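Local coordinates for protein ACDH-11, isoform b (Caenorhabditis elegans, PDB 4Y9L) that belongs to the flavin-containing acyl-CoA dehydrogenase family and binds flavin-adenine dinucleotide within a four-chain assembly, at residues B[402-407]-B[451-456]; B[486-491]-B[553-558]; B[255-260]-B[293-298]. All blocks are in the same frame, centred on the assembly; numbering follows the deposited sequence.

Interaction 1. Residues B[402-407]-B[451-456]; sequences LKLYAG and VLSLDV. With FAD (flavin-adenine dinucleotide), chain D.
K403 and L404 meet L452, S453 and V456 in a buried helix-helix contact whose second helix also lies against the adenine of the FAD. L404 fills the middle. Its chi1 of 70° puts CG between the backbone N and the carbonyl carbon, and chi2 then turns CD2 toward the other helix: it lies 3.4 Å from S453 N, 3.7 Å from L452 CB and, about one turn on, 4.0 Å from V456 CG2. L404 CD2 also comes within 3.5 Å of S453 OG, a hydroxyl whose hydrogen bond goes back along its own helix to T449 O. Helices 389-419 and 449-462 belong to the C-terminal helical domain of the acyl-CoA dehydrogenase fold; over these segments they run roughly antiparallel at 142°, axes 9.4 Å apart. K403 passes L452 at about a right angle, its methylenes lying across CD1. The closest pair, K403 CD to L452 CD1 at 3.3 Å, is tighter than normal carbon packing. Beyond this apolar crossing the ammonium of K403 bonds to the carbonyl oxygens of T442, W445 and G447, so a buried charge is held by backbone acceptors. On another side of helix 449-462, V451 CG2 stands 3.7 Å from FAD C8A, while L454 CD1 is 3.7 Å from FAD N6A and also packs on L353 of the second subunit.

Interaction 2. Residues B[486-491]-B[553-558]; sequences EKLKKS and SDIEVA
L488 and K487 of helix 486-512 meet I555, E556 and A558 of helix 552-563 in a helix-helix pairing of the C-terminal all-helical region. The short segments run in nearly the same direction, 32° apart, with axes 9.2 Å from each other. The apolar part is made by the two methyls of L488: CD1 faces I555 CG1 at 4.2 Å and CD2 faces A558 CB at 4.0 Å, so the leucine end spans one turn of the opposite helix. A544 of helix 524-545 also touches L488. The ionic part is a single salt bridge. K487 reaches over with an extended chain that turns only at its last torsion, chi4 -138°, and E556, whose CB points away, folds back at chi2 to bring its carboxylate across. The two pair through K487 NZ and E556 OE2; the modelled 2.3 Å is too short to be taken literally. The other carboxylate oxygen, OE1, pairs with R560, leaving E556 between two cations. Polar bonds within the first helix complete the set: K487 O receives both S491 N at 2.9 Å and S491 OG at 2.6 Å, the two donors arriving from opposite faces of the carbonyl plane.

Interaction 3. Residues B[255-260]-B[293-298]; sequences FLLKIR and AIAERI
The F255 ring meets the R297 backbone and A295 obliquely, with CD2 3.8 Å from R297 N and CE2 4.0 Å from R297 CB. The R297 guanidinium is turned 79° from the ring plane and leads away to a salt bridge with D213, while Y215 meets the phenylalanine in an edge-to-face pair. F255 and R297 are a non-hydrogen-bonded antiparallel pair; L256 and E296 next to them are a hydrogen-bonded pair, joined by L256 N to E296 O and E296 N to L256 O, both 2.8 Å and nearly straight at 167° and 171°. A295 CB sits between two neighbours, 3.9 Å from F255 CB and 3.7 Å from L257 CB. Further along, L257 CD1 reaches A293 CB. There the strands part, and a water takes over the ladder: it accepts from K258 N and donates to I294 O, 2.8 Å each. This belongs to the beta-sheet of the acyl-CoA dehydrogenase middle domain. Strand 252-258 lies between strands 231-238 and 285-298, the former bonding F255 to T234 and L257 to A232. L217 of strand 214-225 touches F255 and A295, whereas L167 of helix 166-175 packs against L256 and E296.

In the fold
Along the chain the contacts come in series: interaction 3 closes first, then interaction 1, then interaction 2. They share no helix or strand. Interaction 3 ties two strands of the middle-domain sheet, interaction 1 joins helices 389-419 and 449-462 of the C-terminal helical domain near the centre of the chain, and interaction 2 joins helices 486-512 and 552-563 of the ACDH-11 C-terminal domain-like helical region. Centres of 1 and 2 are about 27 Å apart, those of 1 and 3 about 30 Å, while 2 and 3, about 53 Å apart, lie on opposite sides of the chain's centre. Interaction 1, whose second helix touches FAD, is thus set between the sheet and the outer helices.

Interaction 1. Residues B[402-407]-B[451-456]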
loop_
_atom_site.group_PDB
_atom_site.type_symbol
_atom_site.label_atom_id
_atom_site.label_comp_id
_atom_site.label_asym_id
_atom_site.label_seq_id
_atom_site.Cartn_x
_atom_site.Cartn_y
_atom_site.Cartn_z
ATOM N N LEU B 402 15.560 -6.296 36.987
ATOM C CA LEU B 402 16.023 -5.378 35.982
ATOM C C LEU B 402 15.150 -5.313 34.749
ATOM O O LEU B 402 14.826 -4.229 34.268
ATOM C CB LEU B 402 17.431 -5.729 35.611
ATOM C CG LEU B 402 18.017 -4.958 34.465
ATOM C CD1 LEU B 402 18.208 -3.477 34.787
ATOM C CD2 LEU B 402 19.322 -5.595 34.052
ATOM N N LYS B 403 14.763 -6.454 34.223
ATOM C CA LYS B 403 14.001 -6.472 32.997
ATOM C C LYS B 403 12.636 -5.733 33.272
ATOM O O LYS B 403 12.205 -4.883 32.496
ATOM C CB LYS B 403 13.803 -7.948 32.536
ATOM C CG LYS B 403 13.202 -8.250 31.174
ATOM C CD LYS B 403 11.788 -7.769 30.991
ATOM C CE LYS B 403 11.019 -8.459 29.878
ATOM N NZ LYS B 403 9.679 -7.842 29.625
ATOM N N LEU B 404 11.955 -6.095 34.353
ATOM C CA LEU B 404 10.653 -5.562 34.594
ATOM C C LEU B 404 10.652 -4.073 34.956
ATOM O O LEU B 404 9.764 -3.391 34.599
ATOM C CB LEU B 404 9.885 -6.373 35.687
ATOM C CG LEU B 404 10.274 -6.343 37.150
ATOM C CD1 LEU B 404 9.614 -5.163 37.890
ATOM C CD2 LEU B 404 9.896 -7.674 37.838
ATOM N N TYR B 405 11.605 -3.626 35.743
ATOM C CA TYR B 405 11.636 -2.263 36.170
ATOM C C TYR B 405 12.048 -1.348 35.003
ATOM O O TYR B 405 11.347 -0.415 34.727
ATOM C CB TYR B 405 12.578 -2.082 37.368
ATOM C CG TYR B 405 12.392 -0.737 38.022
ATOM C CD1 TYR B 405 11.306 -0.467 38.771
ATOM C CD2 TYR B 405 13.297 0.263 37.855
ATOM C CE1 TYR B 405 11.101 0.793 39.351
ATOM C CE2 TYR B 405 13.101 1.503 38.439
ATOM C CZ TYR B 405 12.004 1.763 39.190
ATOM O OH TYR B 405 11.834 3.044 39.732
ATOM N N ALA B 406 13.153 -1.628 34.312
ATOM C CA ALA B 406 13.444 -0.834 33.139
ATOM C C ALA B 406 12.306 -0.880 32.120
ATOM O O ALA B 406 11.949 0.157 31.488
ATOM C CB ALA B 406 14.754 -1.242 32.508
ATOM N N GLY B 407 11.716 -2.066 32.023
ATOM C CA GLY B 407 10.549 -2.345 31.184
ATOM C C GLY B 407 9.395 -1.377 31.407
ATOM O O GLY B 407 8.866 -0.768 30.476
ATOM N N VAL B 451 4.267 -10.944 35.614
ATOM C CA VAL B 451 4.752 -12.350 35.596
ATOM C C VAL B 451 6.207 -12.405 36.101
ATOM O O VAL B 451 6.525 -13.193 36.964
ATOM C CB VAL B 451 4.623 -12.907 34.181
ATOM C CG1 VAL B 451 5.436 -14.164 33.995
ATOM C CG2 VAL B 451 3.152 -13.078 33.832
ATOM N N LEU B 452 7.050 -11.473 35.639
ATOM C CA LEU B 452 8.415 -11.330 36.159
ATOM C C LEU B 452 8.464 -10.948 37.629
ATOM O O LEU B 452 9.360 -11.410 38.341
ATOM C CB LEU B 452 9.195 -10.296 35.343
ATOM C CG LEU B 452 9.475 -10.765 33.926
ATOM C CD1 LEU B 452 10.327 -9.751 33.200
ATOM C CD2 LEU B 452 10.200 -12.089 33.883
ATOM N N SER B 453 7.514 -10.117 38.085
ATOM C CA SER B 453 7.406 -9.821 39.492
ATOM C C SER B 453 7.158 -11.084 40.339
ATOM O O SER B 453 7.700 -11.239 41.416
ATOM C CB SER B 453 6.284 -8.808 39.721
ATOM O OG SER B 453 6.599 -7.556 39.092
ATOM N N LEU B 454 6.298 -11.958 39.872
ATOM C CA LEU B 454 6.180 -13.299 40.488
ATOM C C LEU B 454 7.483 -14.112 40.402
ATOM O O LEU B 454 7.832 -14.848 41.314
ATOM C CB LEU B 454 5.122 -14.110 39.778
ATOM C CG LEU B 454 3.730 -13.520 39.972
ATOM C CD1 LEU B 454 2.755 -14.343 39.151
ATOM C CD2 LEU B 454 3.348 -13.509 41.453
ATOM N N ASP B 455 8.228 -13.928 39.323
ATOM C CA ASP B 455 9.466 -14.662 39.201
ATOM C C ASP B 455 10.374 -14.187 40.292
ATOM O O ASP B 455 11.040 -15.010 40.913
ATOM C CB ASP B 455 10.099 -14.573 37.836
ATOM C CG ASP B 455 11.251 -15.532 37.679
ATOM O OD1 ASP B 455 11.237 -16.633 38.316
ATOM O OD2 ASP B 455 12.207 -15.209 36.930
ATOM N N VAL B 456 10.326 -12.896 40.602
ATOM C CA VAL B 456 11.097 -12.381 41.693
ATOM C C VAL B 456 10.704 -13.072 43.017
ATOM O O VAL B 456 11.575 -13.405 43.813
ATOM C CB VAL B 456 10.878 -10.879 41.882
ATOM C CG1 VAL B 456 11.722 -10.366 43.046
ATOM C CG2 VAL B 456 11.198 -10.143 40.639
HETATM P PA FAD D . -1.050 -13.750 28.693
HETATM O O1A FAD D . -0.228 -14.377 29.815
HETATM O O2A FAD D . -2.207 -14.431 27.955
HETATM O O5B FAD D . -1.601 -12.407 29.356
HETATM C C5B FAD D . -0.657 -11.604 30.042
HETATM C C4B FAD D . -1.438 -10.944 31.132
HETATM O O4B FAD D . -1.901 -11.968 32.069
HETATM C C3B FAD D . -0.531 -9.963 31.829
HETATM O O3B FAD D . -1.235 -8.835 32.323
HETATM C C2B FAD D . -0.065 -10.787 32.995
HETATM O O2B FAD D . 0.420 -9.941 34.028
HETATM C C1B FAD D . -1.313 -11.636 33.333
HETATM N N9A FAD D . -0.898 -12.852 34.045
HETATM C C8A FAD D . -0.386 -13.955 33.423
HETATM N N7A FAD D . -0.071 -14.919 34.341
HETATM C C5A FAD D . -0.387 -14.388 35.550
HETATM C C6A FAD D . -0.325 -14.846 36.945
HETATM N N6A FAD D . 0.161 -16.101 37.184
HETATM N N1A FAD D . -0.748 -13.976 37.932
HETATM C C2A FAD D . -1.233 -12.767 37.671
HETATM N N3A FAD D . -1.313 -12.310 36.419
HETATM C C4A FAD D . -0.912 -13.029 35.357
HETATM N N1 FAD D . 7.230 -15.634 21.940
HETATM C C2 FAD D . 8.075 -16.582 21.482
HETATM O O2 FAD D . 8.087 -17.655 22.105
HETATM N N3 FAD D . 8.913 -16.395 20.446
HETATM C C4 FAD D . 8.952 -15.250 19.758
HETATM O O4 FAD D . 9.713 -15.125 18.772
HETATM C C4X FAD D . 8.021 -14.166 20.175
HETATM N N5 FAD D . 7.935 -12.992 19.552
HETATM C C5X FAD D . 7.108 -12.042 20.006
HETATM C C6 FAD D . 7.056 -10.815 19.350
HETATM C C7 FAD D . 6.208 -9.786 19.762
HETATM C C7M FAD D . 6.180 -8.482 19.043
HETATM C C8 FAD D . 5.336 -9.992 20.909
HETATM C C8M FAD D . 4.408 -8.870 21.341
HETATM C C9 FAD D . 5.372 -11.226 21.588
HETATM C C9A FAD D . 6.219 -12.248 21.179
HETATM N N10 FAD D . 6.288 -13.455 21.832
HETATM C C10 FAD D . 7.161 -14.436 21.341
HETATM C "C1'" FAD D . 5.403 -13.823 22.957
HETATM C "C2'" FAD D . 5.559 -13.186 24.329
HETATM O "O2'" FAD D . 6.654 -13.769 25.037
HETATM C "C3'" FAD D . 4.224 -13.376 25.060
HETATM O "O3'" FAD D . 3.291 -12.384 24.601
HETATM C "C4'" FAD D . 4.357 -13.314 26.583
HETATM O "O4'" FAD D . 4.849 -14.611 26.983
HETATM C "C5'" FAD D . 3.005 -12.969 27.252
HETATM O "O5'" FAD D . 2.119 -14.054 26.923
HETATM P P FAD D . 0.646 -13.880 26.290
HETATM O O1P FAD D . 0.748 -12.965 25.065
HETATM O O2P FAD D . 0.089 -15.281 26.127
HETATM O O3P FAD D . -0.000 -13.175 27.591
#

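Interaction 2. Residues B[486-491]-B[553-558]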
loop_
_atom_site.group_PDB
_atom_site.type_symbol
_atom_site.label_atom_id
_atom_site.label_comp_id
_atom_site.label_asym_id
_atom_site.label_seq_id
_atom_site.Cartn_x
_atom_site.Cartn_y
_atom_site.Cartn_z
ATOM N N GLU B 486 27.182 15.855 52.606
ATOM C CA GLU B 486 25.931 15.822 53.352
ATOM C C GLU B 486 24.803 15.091 52.562
ATOM O O GLU B 486 24.003 14.319 53.106
ATOM C CB GLU B 486 25.572 17.278 53.706
ATOM C CG GLU B 486 24.654 17.478 54.915
ATOM C CD GLU B 486 25.383 17.446 56.260
ATOM O OE1 GLU B 486 25.704 18.542 56.799
ATOM O OE2 GLU B 486 25.628 16.325 56.781
ATOM N N LYS B 487 24.765 15.310 51.261
ATOM C CA LYS B 487 23.726 14.710 50.448
ATOM C C LYS B 487 23.904 13.180 50.301
ATOM O O LYS B 487 22.925 12.435 50.290
ATOM C CB LYS B 487 23.703 15.382 49.069
ATOM C CG LYS B 487 23.173 16.808 49.042
ATOM C CD LYS B 487 23.242 17.389 47.634
ATOM C CE LYS B 487 22.878 18.875 47.650
ATOM N NZ LYS B 487 21.991 19.374 46.545
ATOM N N LEU B 488 25.143 12.718 50.183
ATOM C CA LEU B 488 25.380 11.300 50.084
ATOM C C LEU B 488 25.108 10.607 51.378
ATOM O O LEU B 488 24.694 9.473 51.387
ATOM C CB LEU B 488 26.801 11.016 49.667
ATOM C CG LEU B 488 27.067 11.485 48.253
ATOM C CD1 LEU B 488 28.523 11.275 47.890
ATOM C CD2 LEU B 488 26.179 10.776 47.239
ATOM N N LYS B 489 25.327 11.290 52.484
ATOM C CA LYS B 489 24.983 10.703 53.775
ATOM C C LYS B 489 23.493 10.521 53.859
ATOM O O LYS B 489 23.018 9.458 54.207
ATOM C CB LYS B 489 25.487 11.553 54.912
ATOM C CG LYS B 489 25.553 10.818 56.251
ATOM C CD LYS B 489 25.791 11.822 57.373
ATOM C CE LYS B 489 25.446 11.262 58.737
ATOM N NZ LYS B 489 26.137 12.070 59.763
ATOM N N LYS B 490 22.753 11.551 53.490
ATOM C CA LYS B 490 21.304 11.447 53.584
ATOM C C LYS B 490 20.857 10.308 52.678
ATOM O O LYS B 490 20.000 9.501 53.036
ATOM C CB LYS B 490 20.609 12.757 53.193
ATOM C CG LYS B 490 21.069 13.965 53.994
ATOM C CD LYS B 490 19.933 14.909 54.444
ATOM C CE LYS B 490 19.811 16.200 53.605
ATOM N NZ LYS B 490 20.812 17.287 53.875
ATOM N N SER B 491 21.464 10.223 51.514
ATOM C CA SER B 491 21.098 9.172 50.585
ATOM C C SER B 491 21.316 7.804 51.149
ATOM O O SER B 491 20.489 6.921 50.984
ATOM C CB SER B 491 21.890 9.296 49.287
ATOM O OG SER B 491 21.820 10.609 48.758
ATOM N N SER B 553 27.359 16.169 39.232
ATOM C CA SER B 553 26.102 15.680 38.762
ATOM C C SER B 553 25.848 14.335 39.424
ATOM O O SER B 553 24.728 14.045 39.785
ATOM C CB SER B 553 26.102 15.566 37.228
ATOM O OG SER B 553 26.623 14.290 36.749
ATOM N N ASP B 554 26.880 13.522 39.614
ATOM C CA ASP B 554 26.682 12.133 40.066
ATOM C C ASP B 554 26.133 12.139 41.483
ATOM O O ASP B 554 25.344 11.282 41.886
ATOM C CB ASP B 554 27.989 11.346 40.024
ATOM C CG ASP B 554 28.466 11.071 38.611
ATOM O OD1 ASP B 554 27.694 10.517 37.784
ATOM O OD2 ASP B 554 29.650 11.356 38.321
ATOM N N ILE B 555 26.588 13.125 42.227
ATOM C CA ILE B 555 26.160 13.322 43.581
ATOM C C ILE B 555 24.723 13.814 43.649
ATOM O O ILE B 555 23.924 13.295 44.419
ATOM C CB ILE B 555 27.093 14.340 44.267
ATOM C CG1 ILE B 555 28.488 13.702 44.435
ATOM C CG2 ILE B 555 26.480 14.851 45.563
ATOM C CD1 ILE B 555 29.519 14.550 45.183
ATOM N N GLU B 556 24.391 14.814 42.843
ATOM C CA GLU B 556 23.021 15.279 42.809
ATOM C C GLU B 556 22.083 14.154 42.447
ATOM O O GLU B 556 21.039 13.989 43.063
ATOM C CB GLU B 556 22.864 16.385 41.788
ATOM C CG GLU B 556 22.872 17.776 42.393
ATOM C CD GLU B 556 21.870 17.937 43.531
ATOM O OE1 GLU B 556 20.622 17.967 43.299
ATOM O OE2 GLU B 556 22.374 18.032 44.665
ATOM N N VAL B 557 22.491 13.379 41.447
ATOM C CA VAL B 557 21.689 12.273 40.934
ATOM C C VAL B 557 21.431 11.252 42.014
ATOM O O VAL B 557 20.311 10.829 42.189
ATOM C CB VAL B 557 22.341 11.595 39.721
ATOM C CG1 VAL B 557 21.774 10.210 39.465
ATOM C CG2 VAL B 557 22.107 12.415 38.483
ATOM N N ALA B 558 22.470 10.884 42.744
ATOM C CA ALA B 558 22.334 9.869 43.780
ATOM C C ALA B 558 21.342 10.353 44.825
ATOM O O ALA B 558 20.449 9.633 45.214
ATOM C CB ALA B 558 23.686 9.566 44.394
#

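Interaction 3. Residues B[255-260]-B[293-298]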
loop_
_atom_site.group_PDB
_atom_site.type_symbol
_atom_site.label_atom_id
_atom_site.label_comp_id
_atom_site.label_asym_id
_atom_site.label_seq_id
_atom_site.Cartn_x
_atom_site.Cartn_y
_atom_site.Cartn_z
ATOM N N PHE B 255 14.020 -28.929 22.065
ATOM C CA PHE B 255 14.447 -29.347 20.746
ATOM C C PHE B 255 15.155 -28.230 20.024
ATOM O O PHE B 255 14.810 -27.069 20.171
ATOM C CB PHE B 255 13.224 -29.747 19.922
ATOM C CG PHE B 255 12.487 -30.915 20.482
ATOM C CD1 PHE B 255 11.551 -30.744 21.489
ATOM C CD2 PHE B 255 12.750 -32.186 20.028
ATOM C CE1 PHE B 255 10.881 -31.825 22.036
ATOM C CE2 PHE B 255 12.089 -33.291 20.569
ATOM C CZ PHE B 255 11.138 -33.100 21.558
ATOM N N LEU B 256 16.123 -28.610 19.210
ATOM C CA LEU B 256 16.797 -27.712 18.271
ATOM C C LEU B 256 16.543 -28.151 16.845
ATOM O O LEU B 256 16.669 -29.352 16.515
ATOM C CB LEU B 256 18.296 -27.766 18.489
ATOM C CG LEU B 256 19.208 -26.944 17.604
ATOM C CD1 LEU B 256 19.004 -25.470 17.912
ATOM C CD2 LEU B 256 20.632 -27.280 17.905
ATOM N N LEU B 257 16.190 -27.186 15.987
ATOM C CA LEU B 257 16.015 -27.509 14.578
ATOM C C LEU B 257 16.567 -26.434 13.660
ATOM O O LEU B 257 16.705 -25.262 14.055
ATOM C CB LEU B 257 14.543 -27.784 14.262
ATOM C CG LEU B 257 13.524 -26.627 14.312
ATOM C CD1 LEU B 257 12.321 -26.878 13.409
ATOM C CD2 LEU B 257 13.036 -26.433 15.709
ATOM N N LYS B 258 16.850 -26.852 12.430
ATOM C CA LYS B 258 17.176 -25.941 11.363
ATOM C C LYS B 258 15.883 -25.496 10.749
ATOM O O LYS B 258 15.018 -26.315 10.427
ATOM C CB LYS B 258 18.042 -26.612 10.313
ATOM C CG LYS B 258 19.509 -26.546 10.645
ATOM C CD LYS B 258 20.326 -27.152 9.548
ATOM C CE LYS B 258 20.453 -26.291 8.282
ATOM N NZ LYS B 258 21.311 -25.079 8.467
ATOM N N ILE B 259 15.751 -24.186 10.582
ATOM C CA ILE B 259 14.537 -23.638 10.012
ATOM C C ILE B 259 14.306 -24.054 8.549
ATOM O O ILE B 259 13.155 -24.242 8.115
ATOM C CB ILE B 259 14.478 -22.118 10.136
ATOM C CG1 ILE B 259 14.470 -21.737 11.630
ATOM C CG2 ILE B 259 13.216 -21.635 9.442
ATOM C CD1 ILE B 259 14.489 -20.238 11.961
ATOM N N ARG B 260 15.391 -24.199 7.801
ATOM C CA ARG B 260 15.303 -24.511 6.381
ATOM C C ARG B 260 16.229 -25.638 6.110
ATOM O O ARG B 260 17.293 -25.652 6.695
ATOM C CB ARG B 260 15.689 -23.257 5.555
ATOM C CG ARG B 260 14.634 -22.196 5.658
ATOM C CD ARG B 260 14.960 -20.920 4.898
ATOM N NE ARG B 260 13.890 -19.915 5.132
ATOM C CZ ARG B 260 13.786 -19.146 6.229
ATOM N NH1 ARG B 260 14.675 -19.185 7.234
ATOM N NH2 ARG B 260 12.765 -18.307 6.326
ATOM N N ALA B 293 7.994 -31.074 11.395
ATOM C CA ALA B 293 9.289 -30.372 11.431
ATOM C C ALA B 293 10.331 -31.267 12.093
ATOM O O ALA B 293 10.108 -31.747 13.188
ATOM C CB ALA B 293 9.182 -29.084 12.177
ATOM N N ILE B 294 11.475 -31.461 11.458
ATOM C CA ILE B 294 12.480 -32.377 11.989
ATOM C C ILE B 294 13.323 -31.608 12.970
ATOM O O ILE B 294 13.844 -30.549 12.646
ATOM C CB ILE B 294 13.309 -33.007 10.859
ATOM C CG1 ILE B 294 12.333 -33.756 9.939
ATOM C CG2 ILE B 294 14.430 -33.898 11.418
ATOM C CD1 ILE B 294 12.968 -34.566 8.843
ATOM N N ALA B 295 13.413 -32.140 14.195
ATOM C CA ALA B 295 14.125 -31.486 15.308
ATOM C C ALA B 295 14.895 -32.483 16.187
ATOM O O ALA B 295 14.559 -33.656 16.243
ATOM C CB ALA B 295 13.150 -30.676 16.136
ATOM N N GLU B 296 15.934 -31.999 16.859
ATOM C CA GLU B 296 16.788 -32.846 17.676
ATOM C C GLU B 296 16.558 -32.497 19.129
ATOM O O GLU B 296 16.585 -31.308 19.489
ATOM C CB GLU B 296 18.252 -32.639 17.310
ATOM C CG GLU B 296 18.564 -32.684 15.817
ATOM C CD GLU B 296 18.109 -33.980 15.142
ATOM O OE1 GLU B 296 18.088 -35.085 15.762
ATOM O OE2 GLU B 296 17.740 -33.881 13.956
ATOM N N ARG B 297 16.252 -33.524 19.936
ATOM C CA ARG B 297 16.094 -33.359 21.374
ATOM C C ARG B 297 17.435 -33.085 22.000
ATOM O O ARG B 297 18.393 -33.765 21.727
ATOM C CB ARG B 297 15.504 -34.589 22.078
ATOM C CG ARG B 297 15.039 -34.227 23.504
ATOM C CD ARG B 297 14.899 -35.381 24.492
ATOM N NE ARG B 297 15.586 -36.586 24.053
ATOM C CZ ARG B 297 16.749 -37.030 24.505
ATOM N NH1 ARG B 297 17.417 -36.395 25.462
ATOM N NH2 ARG B 297 17.242 -38.132 23.983
ATOM N N ILE B 298 17.463 -32.100 22.876
ATOM C CA ILE B 298 18.656 -31.703 23.576
ATOM C C ILE B 298 18.237 -31.463 25.016
ATOM O O ILE B 298 17.096 -31.084 25.289
ATOM C CB ILE B 298 19.216 -30.417 22.962
ATOM C CG1 ILE B 298 18.167 -29.309 23.009
ATOM C CG2 ILE B 298 19.670 -30.695 21.522
ATOM C CD1 ILE B 298 18.700 -27.927 22.717
HETATM O O HOH W 1 16.360 -29.541 12.104
#